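Local coordinates for protein ATP synthase subunit s, mitochondrial (Bos taurus, PDB 3E4G) that regulates the mitochondrial ATP synthase, being necessary for its proton conduction and blocking a proton leak through an alternative exit pathway, at residues L32-M37 against S71-I76; G131-H136 against V159-T164. The protein carries 1 engineered substitution. All coordinates share one frame; numbering follows the deposited sequence.

Contact 1 (L32-M37 against S71-I76); sequences LRCGAM and SCIMSI. With MG (magnesium ion), chain B.
The carbonyl oxygen of C34, the first residue past helix 23-33, is where the N-terminal domain is tied to the loop that follows strand 63-69 in the second leucine-rich repeat. Two hydrogen bonds grip it. The backbone N of C72 donates to C34 O over 3.0 Å, lying in the carbonyl plane with an N-H...O angle of 157°. The hydroxyl OG of S71 reaches the same C34 O at 2.8 Å from well above that plane, so the two donors approach from different directions. S71 OG stands anti to its own backbone N (chi1 172°), which carries it to the carbonyl; it also accepts a weak bond from the backbone N of I73.

The apolar part gathers on the CB of C34. C72 SG, in the crowded position between its backbone N and carbonyl carbon (chi1 68°), meets C34 CB at 3.6 Å, while I73 CG2, anti to its carbonyl carbon, touches C34 CB at 3.6 Å. The sulfurs of C34 and C72 lie 3.7 Å apart, SG to SG, both as unlinked cysteines. F10 of helix 2-11 also packs on C34.

The helix ends in a Schellman motif: G35, at positive phi, is its C-prime residue, with G35 N bonded to L32 O at 3.0 Å and A36 N to L31 O. This reversal presents G35 O to the magnesium ion at 2.2 Å; three waters and the carbonyl oxygen of T69 also bind the metal. Neighbouring carbonyls thus divide the work: C34 O is held by two protein donors, G35 O by a cation. The cation would be expected to polarise the G35 peptide, and metal and hydrogen bonds together fasten the N-terminal domain to the repeats.

Contact 2 (G131-H136 against V159-T164); sequences GIIALH and VQAFKT
Helix 129-134 of LRR 4 packs beside helix 155-165, the last helix in the row that lines one face of the sheet in this leucine-rich repeat fold. F162 bridges the gap. Its CB leaves the backbone obliquely, and with CG anti to the carbonyl carbon (chi1 -74°) the ring extends toward the neighbouring helix. One edge, at CE2, meets CG2 of I132 at 3.8 Å, a methyl lying in the plane of the ring, and the two side chains cross at about a right angle. The tip, CZ, comes to 3.5 Å from the backbone oxygen I132 O, with L135 CB more loosely placed, 4.4 Å from CZ. CE1, on the other edge, lies 3.9 Å from the backbone N of H136. The ring therefore enters edge-first, its rim meeting both backbone and side chains of 131-136, while L144 of strand 143-147 and L169 also touch F162.

Toward the outer side of the helices a second contact forms: the CD1 end of I133 bends nearer to helix 155-165 than the direction of its CB suggests and meets A161 CB at 3.5 Å. I132 and L135 also touch strands 118-122 and 143-147, so the contact joins helix to helix above the sheet.

In the 3-10 segment 135-136 the imidazole of H136 folds back on its own chain. I133 O accepts both the backbone N of H136 and the ring atom H136 ND1, the latter at 2.7 Å with the acceptor just 2° from the imidazole plane.

How the contacts relate
Contacts 1 and 2 lie on opposite sides of the chain's centre, with their own centres about 25 Å apart and their nearest atoms about 12 Å apart, so they do not touch. They follow one another in the sequence, and LRR 3 (93-117) lies between them in the chain. Contact 1 joins the N-terminal domain to LRR 2 at the magnesium site; contact 2 is largely hydrophobic packing away from the annotated sites. The centre of contact 1 is about 9 Å, that of contact 2 about 17 Å, from the centre of the chain. The strand order 37-40, 63-69, 89-93, 118-122, 143-147, 170-174 puts contact 1 beside the first strands and contact 2 beside the last.

Contact 1 (L32-M37 against S71-I76)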
loop_
_atom_site.group_PDB
_atom_site.type_symbol
_atom_site.label_atom_id
_atom_site.label_comp_id
_atom_site.label_asym_id
_atom_site.label_seq_id
_atom_site.Cartn_x
_atom_site.Cartn_y
_atom_site.Cartn_z
ATOM N N LEU A 32 -1.161 6.200 -9.724
ATOM C CA LEU A 32 -0.913 5.949 -11.144
ATOM C C LEU A 32 0.296 6.775 -11.648
ATOM O O LEU A 32 1.070 6.264 -12.461
ATOM C CB LEU A 32 -2.134 6.156 -12.030
ATOM C CG LEU A 32 -3.039 4.914 -12.146
ATOM C CD1 LEU A 32 -3.681 4.471 -10.802
ATOM C CD2 LEU A 32 -4.158 5.236 -13.168
ATOM N N ARG A 33 0.502 8.002 -11.166
ATOM C CA ARG A 33 1.674 8.761 -11.653
ATOM C C ARG A 33 2.962 8.076 -11.219
ATOM O O ARG A 33 4.008 8.236 -11.868
ATOM C CB ARG A 33 1.627 10.261 -11.247
ATOM C CG ARG A 33 1.940 10.538 -9.800
ATOM C CD ARG A 33 1.340 11.868 -9.388
ATOM N NE ARG A 33 1.789 12.243 -8.050
ATOM C CZ ARG A 33 1.086 12.957 -7.179
ATOM N NH1 ARG A 33 -0.119 13.433 -7.524
ATOM N NH2 ARG A 33 1.579 13.180 -5.966
ATOM N N CYS A 34 2.914 7.308 -10.102
ATOM C CA CYS A 34 4.046 6.583 -9.584
ATOM C C CYS A 34 4.123 5.147 -10.104
ATOM O O CYS A 34 4.918 4.345 -9.575
ATOM C CB CYS A 34 4.034 6.589 -8.041
ATOM S SG CYS A 34 4.372 8.189 -7.313
ATOM N N GLY A 35 3.370 4.806 -11.157
ATOM C CA GLY A 35 3.495 3.479 -11.755
ATOM C C GLY A 35 2.773 2.379 -11.014
ATOM O O GLY A 35 3.130 1.193 -11.190
ATOM N N ALA A 36 1.775 2.706 -10.197
ATOM C CA ALA A 36 0.907 1.755 -9.570
ATOM C C ALA A 36 -0.473 1.756 -10.269
ATOM O O ALA A 36 -0.748 2.578 -11.185
ATOM C CB ALA A 36 0.803 2.026 -8.068
ATOM N N MET A 37 -1.328 0.885 -9.838
ATOM C CA MET A 37 -2.706 0.742 -10.379
ATOM C C MET A 37 -3.666 0.679 -9.169
ATOM O O MET A 37 -3.298 0.265 -8.070
ATOM C CB MET A 37 -2.827 -0.570 -11.195
ATOM C CG MET A 37 -1.853 -0.653 -12.356
ATOM S SD MET A 37 -2.058 -2.269 -13.173
ATOM C CE MET A 37 -0.780 -2.166 -14.402
ATOM N N SER A 71 6.878 0.302 -9.009
ATOM C CA SER A 71 6.372 1.634 -8.695
ATOM C C SER A 71 7.411 2.406 -7.891
ATOM O O SER A 71 8.193 1.819 -7.125
ATOM C CB SER A 71 5.087 1.484 -7.910
ATOM O OG SER A 71 4.595 2.700 -7.389
ATOM N N CYS A 72 7.356 3.736 -7.988
ATOM C CA CYS A 72 8.275 4.621 -7.213
ATOM C C CYS A 72 7.659 5.176 -5.982
ATOM O O CYS A 72 8.240 6.117 -5.382
ATOM C CB CYS A 72 8.831 5.753 -8.151
ATOM S SG CYS A 72 7.576 6.930 -8.666
ATOM N N ILE A 73 6.559 4.614 -5.483
ATOM C CA ILE A 73 5.984 5.098 -4.231
ATOM C C ILE A 73 6.979 4.897 -3.095
ATOM O O ILE A 73 7.740 3.935 -3.002
ATOM C CB ILE A 73 4.636 4.437 -3.930
ATOM C CG1 ILE A 73 4.749 2.900 -3.812
ATOM C CG2 ILE A 73 3.589 4.881 -4.938
ATOM C CD1 ILE A 73 3.350 2.259 -3.513
ATOM N N MET A 74 6.908 5.867 -2.148
ATOM C CA MET A 74 7.787 5.799 -0.938
ATOM C C MET A 74 7.278 6.699 0.109
ATOM O O MET A 74 6.757 7.763 -0.190
ATOM C CB MET A 74 9.150 5.937 -1.228
ATOM C CG MET A 74 9.362 7.144 -1.676
ATOM S SD MET A 74 11.182 7.360 -2.087
ATOM C CE MET A 74 12.010 6.584 -0.751
ATOM N N SER A 75 7.580 6.381 1.342
ATOM C CA SER A 75 7.511 7.213 2.506
ATOM C C SER A 75 6.330 8.130 2.559
ATOM O O SER A 75 5.160 7.686 2.770
ATOM C CB SER A 75 8.906 7.903 2.750
ATOM O OG SER A 75 9.156 8.879 1.729
ATOM N N ILE A 76 6.578 9.416 2.511
ATOM C CA ILE A 76 5.505 10.361 2.747
ATOM C C ILE A 76 4.483 10.317 1.584
ATOM O O ILE A 76 3.381 10.864 1.750
ATOM C CB ILE A 76 5.949 11.741 3.228
ATOM C CG1 ILE A 76 6.763 12.267 2.098
ATOM C CG2 ILE A 76 6.559 11.676 4.629
ATOM C CD1 ILE A 76 6.754 11.839 0.620
HETATM MG MG MG B . 3.237 -0.741 -12.306
HETATM O O HOH W 1 5.320 0.153 -13.398
HETATM O O HOH W 2 3.391 -2.803 -13.470
HETATM O O HOH W 3 2.013 0.297 -14.102
#

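Contact 2 (G131-H136 against V159-T164)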
loop_
_atom_site.group_PDB
_atom_site.type_symbol
_atom_site.label_atom_id
_atom_site.label_comp_id
_atom_site.label_asym_id
_atom_site.label_seq_id
_atom_site.Cartn_x
_atom_site.Cartn_y
_atom_site.Cartn_z
ATOM N N GLY A 131 9.477 -4.121 9.523
ATOM C CA GLY A 131 8.365 -3.619 8.753
ATOM C C GLY A 131 7.204 -4.606 8.707
ATOM O O GLY A 131 6.043 -4.224 8.743
ATOM N N ILE A 132 7.551 -5.881 8.588
ATOM C CA ILE A 132 6.488 -6.910 8.565
ATOM C C ILE A 132 5.745 -6.928 9.864
ATOM O O ILE A 132 4.506 -7.012 9.906
ATOM C CB ILE A 132 7.093 -8.295 8.194
ATOM C CG1 ILE A 132 7.746 -8.300 6.798
ATOM C CG2 ILE A 132 6.017 -9.395 8.337
ATOM C CD1 ILE A 132 6.865 -7.805 5.696
ATOM N N ILE A 133 6.449 -6.916 10.990
ATOM C CA ILE A 133 5.791 -7.065 12.263
ATOM C C ILE A 133 4.834 -5.862 12.536
ATOM O O ILE A 133 3.808 -6.074 13.149
ATOM C CB ILE A 133 6.878 -7.242 13.391
ATOM C CG1 ILE A 133 7.536 -8.587 13.278
ATOM C CG2 ILE A 133 6.270 -7.069 14.785
ATOM C CD1 ILE A 133 6.627 -9.717 13.863
ATOM N N ALA A 134 5.135 -4.689 11.972
ATOM C CA ALA A 134 4.261 -3.565 12.080
ATOM C C ALA A 134 2.808 -3.836 11.555
ATOM O O ALA A 134 1.835 -3.231 11.993
ATOM C CB ALA A 134 4.868 -2.366 11.420
ATOM N N LEU A 135 2.721 -4.764 10.595
ATOM C CA LEU A 135 1.413 -5.093 9.987
ATOM C C LEU A 135 0.441 -5.732 10.943
ATOM O O LEU A 135 -0.753 -5.866 10.599
ATOM C CB LEU A 135 1.604 -5.959 8.745
ATOM C CG LEU A 135 2.563 -5.343 7.709
ATOM C CD1 LEU A 135 2.811 -6.402 6.589
ATOM C CD2 LEU A 135 2.015 -3.956 7.178
ATOM N N HIS A 136 0.908 -6.118 12.134
ATOM C CA HIS A 136 -0.042 -6.684 13.126
ATOM C C HIS A 136 -1.137 -5.675 13.501
ATOM O O HIS A 136 -2.220 -6.105 13.951
ATOM C CB HIS A 136 0.681 -7.186 14.366
ATOM C CG HIS A 136 1.071 -6.160 15.311
ATOM N ND1 HIS A 136 2.236 -5.434 15.261
ATOM C CD2 HIS A 136 0.445 -5.809 16.454
ATOM C CE1 HIS A 136 2.260 -4.611 16.317
ATOM N NE2 HIS A 136 1.161 -4.795 17.036
ATOM N N VAL A 159 6.133 -16.016 11.740
ATOM C CA VAL A 159 4.990 -16.923 11.842
ATOM C C VAL A 159 4.425 -17.032 13.232
ATOM O O VAL A 159 3.181 -16.970 13.449
ATOM C CB VAL A 159 5.375 -18.368 11.405
ATOM C CG1 VAL A 159 4.247 -19.391 11.642
ATOM C CG2 VAL A 159 5.867 -18.425 9.935
ATOM N N GLN A 160 5.302 -17.144 14.220
ATOM C CA GLN A 160 4.816 -17.230 15.597
ATOM C C GLN A 160 4.184 -15.981 16.112
ATOM O O GLN A 160 3.129 -16.077 16.784
ATOM C CB GLN A 160 5.930 -17.665 16.531
ATOM C CG GLN A 160 6.344 -19.110 16.211
ATOM C CD GLN A 160 5.149 -20.122 16.198
ATOM O OE1 GLN A 160 4.405 -20.205 17.199
ATOM N NE2 GLN A 160 4.995 -20.915 15.112
ATOM N N ALA A 161 4.764 -14.856 15.723
ATOM C CA ALA A 161 4.236 -13.525 16.085
ATOM C C ALA A 161 2.824 -13.368 15.609
ATOM O O ALA A 161 1.934 -12.874 16.327
ATOM C CB ALA A 161 5.102 -12.386 15.615
ATOM N N PHE A 162 2.607 -13.677 14.336
ATOM C CA PHE A 162 1.256 -13.575 13.750
ATOM C C PHE A 162 0.316 -14.627 14.288
ATOM O O PHE A 162 -0.925 -14.403 14.381
ATOM C CB PHE A 162 1.296 -13.513 12.218
ATOM C CG PHE A 162 1.752 -12.230 11.623
ATOM C CD1 PHE A 162 1.038 -11.062 11.755
ATOM C CD2 PHE A 162 2.768 -12.243 10.775
ATOM C CE1 PHE A 162 1.466 -9.902 11.170
ATOM C CE2 PHE A 162 3.209 -11.095 10.206
ATOM C CZ PHE A 162 2.626 -9.901 10.522
ATOM N N LYS A 163 0.858 -15.765 14.685
ATOM C CA LYS A 163 0.013 -16.779 15.248
ATOM C C LYS A 163 -0.704 -16.346 16.473
ATOM O O LYS A 163 -1.905 -16.630 16.665
ATOM C CB LYS A 163 0.766 -18.041 15.592
ATOM C CG LYS A 163 0.776 -19.027 14.460
ATOM C CD LYS A 163 1.485 -20.356 14.895
ATOM C CE LYS A 163 1.628 -21.342 13.702
ATOM N NZ LYS A 163 2.686 -22.401 13.913
ATOM N N THR A 164 -0.004 -15.485 17.182
ATOM C CA THR A 164 -0.564 -14.924 18.402
ATOM C C THR A 164 -1.409 -13.658 18.127
ATOM O O THR A 164 -2.526 -13.543 18.680
ATOM C CB THR A 164 0.461 -14.732 19.492
ATOM O OG1 THR A 164 1.589 -13.980 19.045
ATOM C CG2 THR A 164 0.959 -16.071 19.930
#